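Local coordinates for D-3-phosphoglycerate dehydrogenase-related protein (Vibrio cholerae, PDB 4S1V), which probably interconverts D-2-hydroxyacids and the corresponding 2-oxoacids using a nicotinamide cofactor, as do related D-3-phosphoglycerate dehydrogenases, at residues A304-N307 and V308-A312; L7-Y10 and Q11-R15; N295-E298 and I299-A303; W153-K157 and I158-I162. All blocks are in the same frame, centred on the assembly; numbering follows the deposited sequence.

From the N terminus the first contact is interaction 2, a tight turn in the loop between strands 3-6 and 27-30 of the five-stranded sheet. Interaction 4 follows, where strand 150-153 of the seven-stranded sheet turns into helix 157-168. Interactions 3 and 1 then occupy consecutive turns of helix 294-312. Each contact closes only a local turn, and the four run in series without nesting or crossing. In space the two ends of the chain meet: Val-13 and Val-14 of interaction 2 pack on Tyr-297 and Phe-301 of interaction 3, and Val-14 also on Phe-305 of interaction 1. Interaction 4 stands apart, its nearest atoms about 6 Å from those of interaction 3.

Interaction 1 (A304-N307 and V308-A312); sequences AFEN and VVKFA
Lys-310 lies alongside Glu-306, one helical turn earlier, and both side chains point the same way. Its CG stands anti to the carbonyl carbon (chi1 -80°), which directs the chain back over the preceding turn. CB passes 3.4 Å from Glu-306 O, the same oxygen that accepts the hydrogen bond from Lys-310 N at 2.9 Å. CG keeps to this carbonyl, and CD comes within 4.0 Å of OD1 of Asn-307. Beyond it the extended chain brings CE to 3.5 Å from Glu-306 OE2, and NZ closes a salt bridge of 2.8 Å to that oxygen. NZ takes the anti lone pair of OE2, on the side away from OE1.

The side facing the sheet is largely apolar. Val-308 packs against Ile-4 and Leu-73 of the N-terminal sheet, a place suited to a compact branched residue. Ala-304 O receives Val-308 N at 3.2 Å and also the hydroxyl of Ser-75. Phe-305 reaches Ile-6, while Phe-311 N bonds to Asn-307 O. The helix is thus amphipathic: mostly hydrocarbon faces the sheet, and an i to i+4 ion pair of opposite charges probably adds modest stability on its outer side.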
loop_
_atom_site.group_PDB
_atom_site.type_symbol
_atom_site.label_atom_id
_atom_site.label_comp_id
_atom_site.label_asym_id
_atom_site.label_seq_id
_atom_site.Cartn_x
_atom_site.Cartn_y
_atom_site.Cartn_z
ATOM N N ALA C 304 -28.166 -16.113 31.623
ATOM C CA ALA C 304 -28.179 -17.449 31.026
ATOM C C ALA C 304 -27.853 -18.529 32.059
ATOM O O ALA C 304 -28.522 -19.563 32.104
ATOM C CB ALA C 304 -27.228 -17.525 29.837
ATOM N N PHE C 305 -26.840 -18.283 32.892
ATOM C CA PHE C 305 -26.453 -19.249 33.930
ATOM C C PHE C 305 -27.471 -19.316 35.065
ATOM O O PHE C 305 -27.615 -20.353 35.720
ATOM C CB PHE C 305 -25.058 -18.942 34.491
ATOM C CG PHE C 305 -23.958 -19.004 33.470
ATOM C CD1 PHE C 305 -24.148 -19.637 32.239
ATOM C CD2 PHE C 305 -22.710 -18.453 33.748
ATOM C CE1 PHE C 305 -23.128 -19.698 31.306
ATOM C CE2 PHE C 305 -21.681 -18.523 32.821
ATOM C CZ PHE C 305 -21.891 -19.141 31.600
ATOM N N GLU C 306 -28.166 -18.201 35.291
ATOM C CA GLU C 306 -29.254 -18.120 36.266
ATOM C C GLU C 306 -30.389 -19.050 35.845
ATOM O O GLU C 306 -30.967 -19.757 36.673
ATOM C CB GLU C 306 -29.752 -16.667 36.390
ATOM C CG GLU C 306 -31.035 -16.462 37.179
ATOM C CD GLU C 306 -31.757 -15.169 36.820
ATOM O OE1 GLU C 306 -31.107 -14.194 36.384
ATOM O OE2 GLU C 306 -32.997 -15.128 36.965
ATOM N N ASN C 307 -30.697 -19.056 34.550
ATOM C CA ASN C 307 -31.753 -19.914 34.021
ATOM C C ASN C 307 -31.370 -21.396 34.041
ATOM O O ASN C 307 -32.219 -22.261 34.246
ATOM C CB ASN C 307 -32.164 -19.454 32.626
ATOM C CG ASN C 307 -33.003 -18.189 32.657
ATOM O OD1 ASN C 307 -33.711 -17.921 33.633
ATOM N ND2 ASN C 307 -32.935 -17.410 31.586
ATOM N N VAL C 308 -30.084 -21.669 33.850
ATOM C CA VAL C 308 -29.550 -23.017 33.980
ATOM C C VAL C 308 -29.807 -23.556 35.392
ATOM O O VAL C 308 -30.347 -24.654 35.545
ATOM C CB VAL C 308 -28.044 -23.079 33.620
ATOM C CG1 VAL C 308 -27.437 -24.406 34.047
ATOM C CG2 VAL C 308 -27.848 -22.874 32.121
ATOM N N VAL C 309 -29.441 -22.778 36.411
ATOM C CA VAL C 309 -29.616 -23.203 37.814
ATOM C C VAL C 309 -31.084 -23.207 38.276
ATOM O O VAL C 309 -31.454 -23.964 39.183
ATOM C CB VAL C 309 -28.700 -22.429 38.800
ATOM C CG1 VAL C 309 -27.234 -22.629 38.439
ATOM C CG2 VAL C 309 -29.045 -20.948 38.847
ATOM N N LYS C 310 -31.909 -22.370 37.646
ATOM C CA LYS C 310 -33.360 -22.429 37.822
ATOM C C LYS C 310 -33.936 -23.726 37.248
ATOM O O LYS C 310 -34.845 -24.323 37.837
ATOM C CB LYS C 310 -34.049 -21.224 37.174
ATOM C CG LYS C 310 -34.015 -19.950 38.005
ATOM C CD LYS C 310 -34.840 -18.848 37.353
ATOM C CE LYS C 310 -35.061 -17.678 38.304
ATOM N NZ LYS C 310 -35.409 -16.425 37.571
ATOM N N PHE C 311 -33.413 -24.156 36.100
ATOM C CA PHE C 311 -33.846 -25.409 35.479
ATOM C C PHE C 311 -33.395 -26.605 36.313
ATOM O O PHE C 311 -34.146 -27.563 36.470
ATOM C CB PHE C 311 -33.335 -25.532 34.033
ATOM C CG PHE C 311 -33.845 -26.754 33.304
ATOM C CD1 PHE C 311 -33.157 -27.965 33.373
ATOM C CD2 PHE C 311 -35.009 -26.693 32.543
ATOM C CE1 PHE C 311 -33.625 -29.089 32.704
ATOM C CE2 PHE C 311 -35.483 -27.816 31.875
ATOM C CZ PHE C 311 -34.788 -29.014 31.954
ATOM N N ALA C 312 -32.174 -26.542 36.844
ATOM C CA ALA C 312 -31.638 -27.617 37.683
ATOM C C ALA C 312 -32.588 -27.984 38.832
ATOM O O ALA C 312 -32.779 -29.164 39.135
ATOM C CB ALA C 312 -30.260 -27.247 38.216
#

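Interaction 2 (L7-Y10 and Q11-R15); sequences LDDY and QNVVR
A type I beta turn from Asp-9 to Asn-12 reverses the chain in the loop that follows strand 3-6, and the side chain of Asp-9 reaches across it to hold the residues beyond. The turn itself is closed by Asn-12 N on Asp-9 O at 2.9 Å. The donor stands above the carbonyl plane, so the bond does not follow a lone pair.

A chi1 of 179° turns the Asp-9 carboxylate away from its own N and over the amides after the turn. OD2 accepts Val-14 N at 2.8 Å, on its syn side but somewhat out of the carboxylate plane; OD1 takes a weak bond from Val-13 N at 3.2 Å. A short acid is well suited here, since its two oxygens can serve successive amides. CB of Val-14 is drawn in to 3.2 Å from OD2. Water 1 donates to Asp-9 OD2 and to Asn-12 OD1 and accepts from Arg-15 N at 2.8 Å. Asn-12 OD1 is held as well by Asn-32, and Asn-12 takes the left-handed helical conformation that asparagine tolerates well.

Outside, Tyr-10 meets Trp-133 of the second subunit edge-to-face. The loop leaves strand 3-6 of the parallel five-stranded sheet, as connections in open alpha/beta folds do, and runs into the 3-10 segment that begins at Val-14 through a type I beta turn whose first residue, an aspartate, accepts the amides just beyond the turn.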
loop_
_atom_site.group_PDB
_atom_site.type_symbol
_atom_site.label_atom_id
_atom_site.label_comp_id
_atom_site.label_asym_id
_atom_site.label_seq_id
_atom_site.Cartn_x
_atom_site.Cartn_y
_atom_site.Cartn_z
ATOM N N LEU C 7 -21.447 -23.035 23.494
ATOM C CA LEU C 7 -20.984 -23.000 22.104
ATOM C C LEU C 7 -20.360 -21.657 21.683
ATOM O O LEU C 7 -20.654 -20.607 22.262
ATOM C CB LEU C 7 -22.121 -23.377 21.144
ATOM C CG LEU C 7 -22.725 -24.784 21.187
ATOM C CD1 LEU C 7 -23.878 -24.893 20.194
ATOM C CD2 LEU C 7 -21.671 -25.850 20.893
ATOM N N ASP C 8 -19.467 -21.723 20.701
ATOM C CA ASP C 8 -19.001 -20.547 19.946
ATOM C C ASP C 8 -18.280 -19.423 20.720
ATOM O O ASP C 8 -18.363 -18.260 20.322
ATOM C CB ASP C 8 -20.157 -19.961 19.122
ATOM C CG ASP C 8 -20.826 -20.992 18.229
ATOM O OD1 ASP C 8 -20.132 -21.631 17.411
ATOM O OD2 ASP C 8 -22.053 -21.158 18.338
ATOM N N ASP C 9 -17.564 -19.758 21.794
ATOM C CA ASP C 9 -16.773 -18.756 22.524
ATOM C C ASP C 9 -15.382 -18.621 21.898
ATOM O O ASP C 9 -14.400 -19.154 22.424
ATOM C CB ASP C 9 -16.695 -19.106 24.020
ATOM C CG ASP C 9 -15.869 -18.104 24.839
ATOM O OD1 ASP C 9 -15.574 -16.988 24.366
ATOM O OD2 ASP C 9 -15.507 -18.441 25.982
ATOM N N TYR C 10 -15.303 -17.886 20.785
ATOM C CA TYR C 10 -14.088 -17.863 19.946
ATOM C C TYR C 10 -12.786 -17.418 20.637
ATOM O O TYR C 10 -11.695 -17.862 20.267
ATOM C CB TYR C 10 -14.313 -17.034 18.674
ATOM C CG TYR C 10 -15.621 -17.307 17.974
ATOM C CD1 TYR C 10 -15.949 -18.589 17.538
ATOM C CD2 TYR C 10 -16.527 -16.274 17.730
ATOM C CE1 TYR C 10 -17.150 -18.845 16.893
ATOM C CE2 TYR C 10 -17.729 -16.513 17.081
ATOM C CZ TYR C 10 -18.038 -17.802 16.667
ATOM O OH TYR C 10 -19.230 -18.046 16.031
ATOM N N GLN C 11 -12.899 -16.550 21.632
ATOM C CA GLN C 11 -11.726 -16.063 22.347
ATOM C C GLN C 11 -11.515 -16.792 23.672
ATOM O O GLN C 11 -10.529 -16.534 24.376
ATOM C CB GLN C 11 -11.813 -14.551 22.573
ATOM C CG GLN C 11 -11.666 -13.729 21.302
ATOM C CD GLN C 11 -11.897 -12.247 21.526
ATOM O OE1 GLN C 11 -10.991 -11.519 21.935
ATOM N NE2 GLN C 11 -13.106 -11.788 21.236
ATOM N N ASN C 12 -12.443 -17.691 24.006
ATOM C CA ASN C 12 -12.360 -18.505 25.224
ATOM C C ASN C 12 -12.305 -17.640 26.479
ATOM O O ASN C 12 -11.465 -17.844 27.357
ATOM C CB ASN C 12 -11.162 -19.461 25.167
ATOM C CG ASN C 12 -11.338 -20.674 26.065
ATOM O OD1 ASN C 12 -12.454 -21.146 26.292
ATOM N ND2 ASN C 12 -10.228 -21.203 26.553
ATOM N N VAL C 13 -13.213 -16.670 26.540
ATOM C CA VAL C 13 -13.229 -15.664 27.598
ATOM C C VAL C 13 -14.337 -15.913 28.620
ATOM O O VAL C 13 -14.296 -15.381 29.729
ATOM C CB VAL C 13 -13.386 -14.236 27.018
ATOM C CG1 VAL C 13 -12.083 -13.767 26.382
ATOM C CG2 VAL C 13 -14.547 -14.172 26.024
ATOM N N VAL C 14 -15.329 -16.715 28.239
ATOM C CA VAL C 14 -16.469 -17.009 29.114
ATOM C C VAL C 14 -16.018 -17.627 30.447
ATOM O O VAL C 14 -16.522 -17.240 31.504
ATOM C CB VAL C 14 -17.553 -17.846 28.388
ATOM C CG1 VAL C 14 -18.588 -18.399 29.365
ATOM C CG2 VAL C 14 -18.230 -17.004 27.315
ATOM N N ARG C 15 -15.038 -18.534 30.393
ATOM C CA ARG C 15 -14.462 -19.168 31.598
ATOM C C ARG C 15 -14.022 -18.145 32.630
ATOM O O ARG C 15 -14.087 -18.407 33.829
ATOM C CB ARG C 15 -13.237 -20.032 31.258
ATOM C CG ARG C 15 -13.525 -21.344 30.555
ATOM C CD ARG C 15 -12.281 -22.225 30.420
ATOM N NE ARG C 15 -11.081 -21.529 29.924
ATOM C CZ ARG C 15 -9.969 -22.152 29.514
ATOM N NH1 ARG C 15 -9.899 -23.480 29.516
ATOM N NH2 ARG C 15 -8.921 -21.452 29.091
HETATM O O HOH W 1 -14.329 -19.824 28.005
#

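Interaction 3 (N295-E298 and I299-A303); sequences NSYE and IYFQA
Tyr-300 N donates to Ser-296 O at 2.9 Å in a nearly straight bond (170°), one of four successive i to i+4 bonds here. Gln-302 N meets Glu-298 O at the same distance, and the pattern marks uninterrupted alpha helix. Side-chain polar links add to it through water. Water 3 donates to Glu-298 OE1 and to Gln-302 OE1 at 3.0 Å, joining two acceptors that could not bond directly. The carboxylate of Glu-298 is mainly occupied elsewhere: its two oxygens take the amides of Asn-18 and Ala-19, and OE2 also pairs with Lys-294. Water 2 bridges the hydroxyls of Ser-296 and Tyr-300, while Ser-296 OG bonds to Tyr-291 O as well.

These residues open helix 294-312, which follows the last strand of the seven-stranded Rossmann-type sheet and carries the chain back to the N-terminal domain, as is usual in D-isomer-specific 2-hydroxyacid dehydrogenases.

Tyr-297 and Phe-301 pair on one side of the helix. They point the same way in a T-shaped stack, centroids 5.2 Å apart and planes at 64°. CE2 of Phe-301 stands over the tyrosine face, toward the rim, 3.6 Å from Tyr-297 CD2. The neighbouring CD2 packs tightly against Tyr-297 O at 2.9 Å, with the oxygen at the edge of the phenyl ring. Tyr-300 lies on another side of the helix, its CE2 3.3 Å from Ser-296 OG and its hydroxyl reaching the same water. Farther out, Phe-301 packs on Leu-17 and Ile-54, and Leu-141 of the second subunit packs on Tyr-297.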
loop_
_atom_site.group_PDB
_atom_site.type_symbol
_atom_site.label_atom_id
_atom_site.label_comp_id
_atom_site.label_asym_id
_atom_site.label_seq_id
_atom_site.Cartn_x
_atom_site.Cartn_y
_atom_site.Cartn_z
ATOM N N ASN C 295 -18.665 -6.067 30.143
ATOM C CA ASN C 295 -19.939 -5.851 30.842
ATOM C C ASN C 295 -21.125 -6.545 30.177
ATOM O O ASN C 295 -21.919 -7.203 30.844
ATOM C CB ASN C 295 -20.238 -4.349 30.992
ATOM C CG ASN C 295 -19.122 -3.599 31.692
ATOM O OD1 ASN C 295 -18.676 -3.985 32.774
ATOM N ND2 ASN C 295 -18.661 -2.517 31.072
ATOM N N SER C 296 -21.236 -6.384 28.860
ATOM C CA SER C 296 -22.247 -7.087 28.060
ATOM C C SER C 296 -22.239 -8.621 28.268
ATOM O O SER C 296 -23.288 -9.224 28.518
ATOM C CB SER C 296 -22.071 -6.736 26.582
ATOM O OG SER C 296 -23.079 -7.338 25.794
ATOM N N TYR C 297 -21.059 -9.231 28.176
ATOM C CA TYR C 297 -20.891 -10.668 28.453
ATOM C C TYR C 297 -21.239 -11.058 29.893
ATOM O O TYR C 297 -21.793 -12.138 30.121
ATOM C CB TYR C 297 -19.469 -11.134 28.125
ATOM C CG TYR C 297 -19.282 -11.761 26.745
ATOM C CD1 TYR C 297 -19.939 -11.249 25.616
ATOM C CD2 TYR C 297 -18.413 -12.848 26.567
ATOM C CE1 TYR C 297 -19.756 -11.821 24.356
ATOM C CE2 TYR C 297 -18.215 -13.416 25.315
ATOM C CZ TYR C 297 -18.885 -12.902 24.209
ATOM O OH TYR C 297 -18.696 -13.469 22.960
ATOM N N GLU C 298 -20.918 -10.201 30.864
ATOM C CA GLU C 298 -21.282 -10.513 32.250
ATOM C C GLU C 298 -22.807 -10.580 32.390
ATOM O O GLU C 298 -23.333 -11.498 33.035
ATOM C CB GLU C 298 -20.673 -9.537 33.266
ATOM C CG GLU C 298 -19.166 -9.648 33.476
ATOM C CD GLU C 298 -18.706 -10.891 34.234
ATOM O OE1 GLU C 298 -19.525 -11.770 34.577
ATOM O OE2 GLU C 298 -17.489 -10.989 34.490
ATOM N N ILE C 299 -23.503 -9.630 31.758
ATOM C CA ILE C 299 -24.967 -9.584 31.764
ATOM C C ILE C 299 -25.552 -10.822 31.076
ATOM O O ILE C 299 -26.401 -11.515 31.647
ATOM C CB ILE C 299 -25.483 -8.275 31.112
ATOM C CG1 ILE C 299 -25.191 -7.072 32.025
ATOM C CG2 ILE C 299 -26.968 -8.363 30.780
ATOM C CD1 ILE C 299 -24.977 -5.771 31.278
ATOM N N TYR C 300 -25.087 -11.102 29.859
ATOM C CA TYR C 300 -25.570 -12.250 29.089
ATOM C C TYR C 300 -25.480 -13.555 29.860
ATOM O O TYR C 300 -26.443 -14.318 29.938
ATOM C CB TYR C 300 -24.787 -12.414 27.786
ATOM C CG TYR C 300 -25.224 -11.503 26.677
ATOM C CD1 TYR C 300 -26.579 -11.276 26.417
ATOM C CD2 TYR C 300 -24.289 -10.890 25.865
ATOM C CE1 TYR C 300 -26.976 -10.439 25.385
ATOM C CE2 TYR C 300 -24.676 -10.056 24.829
ATOM C CZ TYR C 300 -26.013 -9.831 24.595
ATOM O OH TYR C 300 -26.368 -9.005 23.559
ATOM N N PHE C 301 -24.306 -13.802 30.418
ATOM C CA PHE C 301 -24.041 -15.079 31.027
ATOM C C PHE C 301 -24.576 -15.180 32.457
ATOM O O PHE C 301 -24.980 -16.259 32.869
ATOM C CB PHE C 301 -22.564 -15.451 30.861
ATOM C CG PHE C 301 -22.183 -15.697 29.421
ATOM C CD1 PHE C 301 -22.448 -16.926 28.814
ATOM C CD2 PHE C 301 -21.616 -14.686 28.653
ATOM C CE1 PHE C 301 -22.121 -17.152 27.484
ATOM C CE2 PHE C 301 -21.286 -14.905 27.317
ATOM C CZ PHE C 301 -21.544 -16.140 26.733
ATOM N N GLN C 302 -24.643 -14.067 33.192
ATOM C CA GLN C 302 -25.262 -14.118 34.522
ATOM C C GLN C 302 -26.712 -14.570 34.408
ATOM O O GLN C 302 -27.161 -15.407 35.184
ATOM C CB GLN C 302 -25.125 -12.797 35.301
ATOM C CG GLN C 302 -25.991 -11.639 34.810
ATOM C CD GLN C 302 -25.593 -10.294 35.409
ATOM O OE1 GLN C 302 -24.422 -10.060 35.741
ATOM N NE2 GLN C 302 -26.572 -9.395 35.536
ATOM N N ALA C 303 -27.415 -14.055 33.405
ATOM C CA ALA C 303 -28.826 -14.372 33.197
ATOM C C ALA C 303 -29.008 -15.770 32.598
ATOM O O ALA C 303 -29.881 -16.526 33.035
ATOM C CB ALA C 303 -29.488 -13.320 32.326
HETATM O O HOH W 2 -24.988 -6.418 24.430
HETATM O O HOH W 3 -21.845 -11.465 36.233
#

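Interaction 4 (W153-K157 and I158-I162); sequences WGLGK and IGQRI
Gln-160 grips the preceding loop twice, once with its side chain and once with its backbone. NE2 donates to Leu-155 O at 2.9 Å, with the oxygen almost in the plane of the glutamine amide and the bond close to straight (164°). Gln-160 N donates to Gly-156 O, also at 2.9 Å and nearly along the C=O axis. Adjacent carbonyls are thus secured by one residue, for which the length and flat amide of glutamine are well suited; its CG, anti to the carbonyl carbon (chi1 -83°), lets the extended chain run back over the loop. Leu-155 crosses it at about a right angle, the two CG atoms 3.7 Å apart.

Closer to the strand, the absence of a side chain lets Gly-159 CA approach Gly-154 O at 3.5 Å in a CA-H...O contact. Gly-154 has positive phi, a backbone shape that suits glycine. Arg-161 lays its CG 3.6 Å from Lys-157 O, which lies at the edge of the guanidinium, and the chain packs on Val-104 and Ala-107 of helix 104-119.

A second layer steadies the loop. Ser-181 OG bonds to Leu-155 N, and the leucine packs on Lys-184 and Ala-185 of helix 179-188; Ile-158 rests on Pro-106 and His-209. Strand 150-153, a tight glycine loop and the start of helix 157-168 make up a beta-alpha unit in which Gly-154, Gly-156 and Gly-159 fit the GxGxxG pattern, consistent with the dinucleotide-binding turn of a Rossmann fold.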
loop_
_atom_site.group_PDB
_atom_site.type_symbol
_atom_site.label_atom_id
_atom_site.label_comp_id
_atom_site.label_asym_id
_atom_site.label_seq_id
_atom_site.Cartn_x
_atom_site.Cartn_y
_atom_site.Cartn_z
ATOM N N TRP C 153 -32.169 4.718 10.737
ATOM C CA TRP C 153 -33.343 3.914 10.432
ATOM C C TRP C 153 -33.620 3.064 11.634
ATOM O O TRP C 153 -32.869 2.131 11.925
ATOM C CB TRP C 153 -33.112 3.041 9.201
ATOM C CG TRP C 153 -34.365 2.421 8.623
ATOM C CD1 TRP C 153 -35.535 2.071 9.299
ATOM C CD2 TRP C 153 -34.606 2.033 7.219
ATOM N NE1 TRP C 153 -36.455 1.524 8.434
ATOM C CE2 TRP C 153 -35.960 1.477 7.173
ATOM C CE3 TRP C 153 -33.864 2.102 6.040
ATOM C CZ2 TRP C 153 -36.525 1.011 5.991
ATOM C CZ3 TRP C 153 -34.439 1.622 4.858
ATOM C CH2 TRP C 153 -35.743 1.097 4.834
ATOM N N GLY C 154 -34.685 3.405 12.364
ATOM C CA GLY C 154 -35.072 2.696 13.593
ATOM C C GLY C 154 -34.579 3.381 14.856
ATOM O O GLY C 154 -33.378 3.386 15.141
ATOM N N LEU C 155 -35.502 3.946 15.628
ATOM C CA LEU C 155 -35.125 4.705 16.824
ATOM C C LEU C 155 -35.434 3.957 18.120
ATOM O O LEU C 155 -36.038 4.508 19.041
ATOM C CB LEU C 155 -35.761 6.109 16.815
ATOM C CG LEU C 155 -35.061 7.234 17.592
ATOM C CD1 LEU C 155 -33.728 7.616 16.959
ATOM C CD2 LEU C 155 -35.964 8.451 17.706
ATOM N N GLY C 156 -34.996 2.700 18.190
ATOM C CA GLY C 156 -35.180 1.874 19.380
ATOM C C GLY C 156 -34.071 2.114 20.382
ATOM O O GLY C 156 -33.380 3.135 20.320
ATOM N N LYS C 157 -33.890 1.161 21.296
ATOM C CA LYS C 157 -32.883 1.263 22.361
ATOM C C LYS C 157 -31.477 1.613 21.847
ATOM O O LYS C 157 -30.809 2.475 22.413
ATOM C CB LYS C 157 -32.866 -0.008 23.229
ATOM C CG LYS C 157 -32.644 -1.315 22.467
ATOM C CD LYS C 157 -32.491 -2.517 23.396
ATOM C CE LYS C 157 -31.963 -3.733 22.639
ATOM N NZ LYS C 157 -31.004 -4.519 23.471
ATOM N N ILE C 158 -31.042 0.964 20.768
ATOM C CA ILE C 158 -29.737 1.273 20.176
ATOM C C ILE C 158 -29.777 2.565 19.357
ATOM O O ILE C 158 -28.947 3.449 19.562
ATOM C CB ILE C 158 -29.159 0.089 19.358
ATOM C CG1 ILE C 158 -28.962 -1.128 20.267
ATOM C CG2 ILE C 158 -27.825 0.475 18.731
ATOM C CD1 ILE C 158 -28.665 -2.426 19.538
ATOM N N GLY C 159 -30.753 2.681 18.456
ATOM C CA GLY C 159 -30.920 3.884 17.629
ATOM C C GLY C 159 -30.893 5.192 18.410
ATOM O O GLY C 159 -30.196 6.137 18.018
ATOM N N GLN C 160 -31.632 5.244 19.520
ATOM C CA GLN C 160 -31.717 6.457 20.347
ATOM C C GLN C 160 -30.368 6.889 20.904
ATOM O O GLN C 160 -30.078 8.087 20.996
ATOM C CB GLN C 160 -32.694 6.261 21.505
ATOM C CG GLN C 160 -34.146 6.493 21.133
ATOM C CD GLN C 160 -35.105 6.079 22.231
ATOM O OE1 GLN C 160 -35.043 6.592 23.350
ATOM N NE2 GLN C 160 -36.006 5.153 21.912
ATOM N N ARG C 161 -29.553 5.908 21.277
ATOM C CA ARG C 161 -28.212 6.169 21.768
ATOM C C ARG C 161 -27.299 6.729 20.686
ATOM O O ARG C 161 -26.500 7.623 20.960
ATOM C CB ARG C 161 -27.615 4.913 22.401
ATOM C CG ARG C 161 -28.246 4.613 23.750
ATOM C CD ARG C 161 -27.769 3.323 24.373
ATOM N NE ARG C 161 -28.664 2.967 25.477
ATOM C CZ ARG C 161 -28.451 3.259 26.756
ATOM N NH1 ARG C 161 -27.354 3.894 27.141
ATOM N NH2 ARG C 161 -29.342 2.894 27.658
ATOM N N ILE C 162 -27.434 6.206 19.466
ATOM C CA ILE C 162 -26.673 6.688 18.307
ATOM C C ILE C 162 -27.019 8.149 18.002
ATOM O O ILE C 162 -26.133 8.956 17.711
ATOM C CB ILE C 162 -26.894 5.780 17.068
ATOM C CG1 ILE C 162 -26.512 4.315 17.370
ATOM C CG2 ILE C 162 -26.118 6.273 15.854
ATOM C CD1 ILE C 162 -25.139 4.117 17.976
#